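Local coordinates for Lmo1340 protein (Listeria monocytogenes, PDB 4NLM) that is of unknown function but is probably a surface-attached lipoprotein built around a YqgU-like six-bladed beta-propeller domain, at residues 227-232 / 275-281. Sequence-based numbering, arbitrary orientation.
Sequences AVHDNV and FDTNFDK
Phe279 packs against the type I' hairpin turn His229-Val232, which links strands 225-229 and 232-238 of one sheet of the beta-propeller; the loop 275-281 that carries it runs on towards strand 284-289. The tight part is this ring. CB of His229 stands almost squarely over its face, 3.8 Å from the centroid and 11° off the normal, a CH-pi contact. Along the rim, Phe279 CE2 meets Ala227 CB at 3.8 Å and CE1 meets Val232 CG1 at 4.0 Å, while Leu234 of strand 232-238 also touches the ring. A chi1 of 61°, setting CG between the backbone N and the carbonyl carbon, turns the ring against the hairpin.

The His229 ring directs its edge at the face of Phe279, the planes 60° apart; Phe279 O lies in its plane at the edge, 2.9 Å from His229 CD2, and Asn278 CA and Thr277 O sit over one face. Towards solvent the fit is looser and more polar. Water links the carbonyls of Val228 and Thr277, and another joins Asp230 O to Lys281 N. The side chains of Asp230 and Asp280 lie side by side, carboxylates nearly coplanar and OD2 atoms 4.2 Å apart, which may disfavour closer approach; Asp280 turns OD1 to Asn282 N. Asn278 gives ND2 to Ser328, and in the modelled conformer, one of two, OD1 accepts a weak, bent bond, 2.9 Å long, from His229 NE2.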
loop_
_atom_site.group_PDB
_atom_site.type_symbol
_atom_site.label_atom_id
_atom_site.label_comp_id
_atom_site.label_asym_id
_atom_site.label_seq_id
_atom_site.Cartn_x
_atom_site.Cartn_y
_atom_site.Cartn_z
ATOM N N ALA A 227 -7.831 1.082 -7.339
ATOM C CA ALA A 227 -7.220 1.738 -6.190
ATOM C C ALA A 227 -7.771 3.157 -6.133
ATOM O O ALA A 227 -8.161 3.696 -7.155
ATOM C CB ALA A 227 -5.684 1.720 -6.274
ATOM N N VAL A 228 -7.730 3.742 -4.947
ATOM C CA VAL A 228 -8.187 5.114 -4.757
ATOM C C VAL A 228 -7.086 5.886 -4.044
ATOM O O VAL A 228 -6.449 5.396 -3.109
ATOM C CB VAL A 228 -9.499 5.158 -3.929
ATOM C CG1 VAL A 228 -9.991 6.583 -3.715
ATOM C CG2 VAL A 228 -10.567 4.337 -4.608
ATOM N N HIS A 229 -6.853 7.103 -4.481
ATOM C CA HIS A 229 -5.947 7.952 -3.735
ATOM C C HIS A 229 -6.147 9.372 -4.198
ATOM O O HIS A 229 -6.295 9.597 -5.389
ATOM C CB HIS A 229 -4.484 7.563 -3.902
ATOM C CG HIS A 229 -3.647 8.004 -2.766
ATOM N ND1 HIS A 229 -3.732 7.409 -1.523
ATOM C CD2 HIS A 229 -2.688 8.950 -2.674
ATOM C CE1 HIS A 229 -2.877 7.995 -0.708
ATOM N NE2 HIS A 229 -2.242 8.940 -1.377
ATOM N N ASP A 230 -6.075 10.317 -3.261
ATOM C CA ASP A 230 -6.144 11.725 -3.596
ATOM C C ASP A 230 -7.270 12.073 -4.574
ATOM O O ASP A 230 -7.097 12.825 -5.542
ATOM C CB ASP A 230 -4.775 12.182 -4.077
ATOM C CG ASP A 230 -3.752 12.291 -2.952
ATOM O OD1 ASP A 230 -4.087 12.146 -1.758
ATOM O OD2 ASP A 230 -2.569 12.528 -3.275
ATOM N N ASN A 231 -8.435 11.511 -4.284
ATOM C CA ASN A 231 -9.660 11.757 -5.035
ATOM C C ASN A 231 -9.650 11.224 -6.450
ATOM O O ASN A 231 -10.454 11.621 -7.279
ATOM C CB ASN A 231 -10.015 13.255 -5.036
ATOM C CG ASN A 231 -10.196 13.819 -3.633
ATOM O OD1 ASN A 231 -9.606 14.843 -3.286
ATOM N ND2 ASN A 231 -10.987 13.137 -2.814
ATOM N N VAL A 232 -8.724 10.318 -6.734
ATOM C CA VAL A 232 -8.650 9.675 -8.042
ATOM C C VAL A 232 -8.938 8.194 -7.874
ATOM O O VAL A 232 -8.378 7.571 -6.996
ATOM C CB VAL A 232 -7.272 9.861 -8.688
ATOM C CG1 VAL A 232 -7.163 9.094 -10.004
ATOM C CG2 VAL A 232 -7.008 11.340 -8.894
ATOM N N PHE A 275 2.711 -0.626 -8.816
ATOM C CA PHE A 275 2.541 0.800 -8.960
ATOM C C PHE A 275 2.623 1.423 -7.580
ATOM O O PHE A 275 2.417 0.773 -6.561
ATOM C CB PHE A 275 1.253 1.181 -9.720
ATOM C CG PHE A 275 -0.016 0.762 -9.035
ATOM C CD1 PHE A 275 -0.607 1.547 -8.022
ATOM C CD2 PHE A 275 -0.651 -0.397 -9.427
ATOM C CE1 PHE A 275 -1.769 1.115 -7.410
ATOM C CE2 PHE A 275 -1.814 -0.818 -8.802
ATOM C CZ PHE A 275 -2.381 -0.046 -7.812
ATOM N N ASP A 276 2.903 2.716 -7.551
ATOM C CA ASP A 276 2.958 3.483 -6.296
ATOM C C ASP A 276 1.556 3.789 -5.838
ATOM O O ASP A 276 0.777 4.442 -6.535
ATOM C CB ASP A 276 3.730 4.770 -6.576
ATOM C CG ASP A 276 3.642 5.807 -5.482
ATOM O OD1 ASP A 276 3.511 5.454 -4.301
ATOM O OD2 ASP A 276 3.705 7.006 -5.847
ATOM N N THR A 277 1.190 3.285 -4.665
ATOM C CA THR A 277 -0.140 3.522 -4.131
ATOM C C THR A 277 -0.396 4.971 -3.761
ATOM O O THR A 277 -1.539 5.377 -3.650
ATOM C CB THR A 277 -0.362 2.611 -2.913
ATOM O OG1 THR A 277 0.654 2.872 -1.950
ATOM C CG2 THR A 277 -0.367 1.135 -3.311
ATOM N N ASN A 278 0.662 5.748 -3.623
ATOM C CA ASN A 278 0.547 7.130 -3.279
ATOM C C ASN A 278 0.475 8.008 -4.537
ATOM O O ASN A 278 1.354 8.826 -4.788
ATOM C CB ASN A 278 1.742 7.494 -2.415
ATOM C CG ASN A 278 1.535 8.781 -1.657
ATOM O OD1 ASN A 278 0.617 8.909 -0.808
ATOM N ND2 ASN A 278 2.398 9.746 -1.931
ATOM N N PHE A 279 -0.520 7.762 -5.380
ATOM C CA PHE A 279 -0.691 8.519 -6.614
ATOM C C PHE A 279 -1.656 9.683 -6.450
ATOM O O PHE A 279 -2.409 9.767 -5.470
ATOM C CB PHE A 279 -1.128 7.589 -7.766
ATOM C CG PHE A 279 -2.439 6.883 -7.542
ATOM C CD1 PHE A 279 -3.652 7.525 -7.810
ATOM C CD2 PHE A 279 -2.487 5.593 -7.053
ATOM C CE1 PHE A 279 -4.841 6.852 -7.633
ATOM C CE2 PHE A 279 -3.687 4.962 -6.841
ATOM C CZ PHE A 279 -4.861 5.593 -7.124
ATOM N N ASP A 280 -1.600 10.589 -7.423
ATOM C CA ASP A 280 -2.494 11.715 -7.443
ATOM C C ASP A 280 -2.783 12.127 -8.895
ATOM O O ASP A 280 -2.320 11.494 -9.831
ATOM C CB ASP A 280 -1.956 12.848 -6.563
ATOM C CG ASP A 280 -0.636 13.404 -7.049
ATOM O OD1 ASP A 280 -0.472 13.585 -8.258
ATOM O OD2 ASP A 280 0.234 13.700 -6.206
ATOM N N LYS A 281 -3.532 13.207 -9.074
ATOM C CA LYS A 281 -3.944 13.644 -10.400
ATOM C C LYS A 281 -2.778 13.938 -11.340
ATOM O O LYS A 281 -2.968 13.951 -12.546
ATOM C CB LYS A 281 -4.775 14.917 -10.290
ATOM C CG LYS A 281 -3.952 16.090 -9.803
ATOM C CD LYS A 281 -4.822 17.341 -9.703
ATOM C CE LYS A 281 -4.080 18.535 -9.105
ATOM N NZ LYS A 281 -4.880 19.792 -9.108
HETATM O O HOH W 1 -3.855 3.916 -3.478
HETATM O O HOH W 2 -5.327 14.378 -7.051
#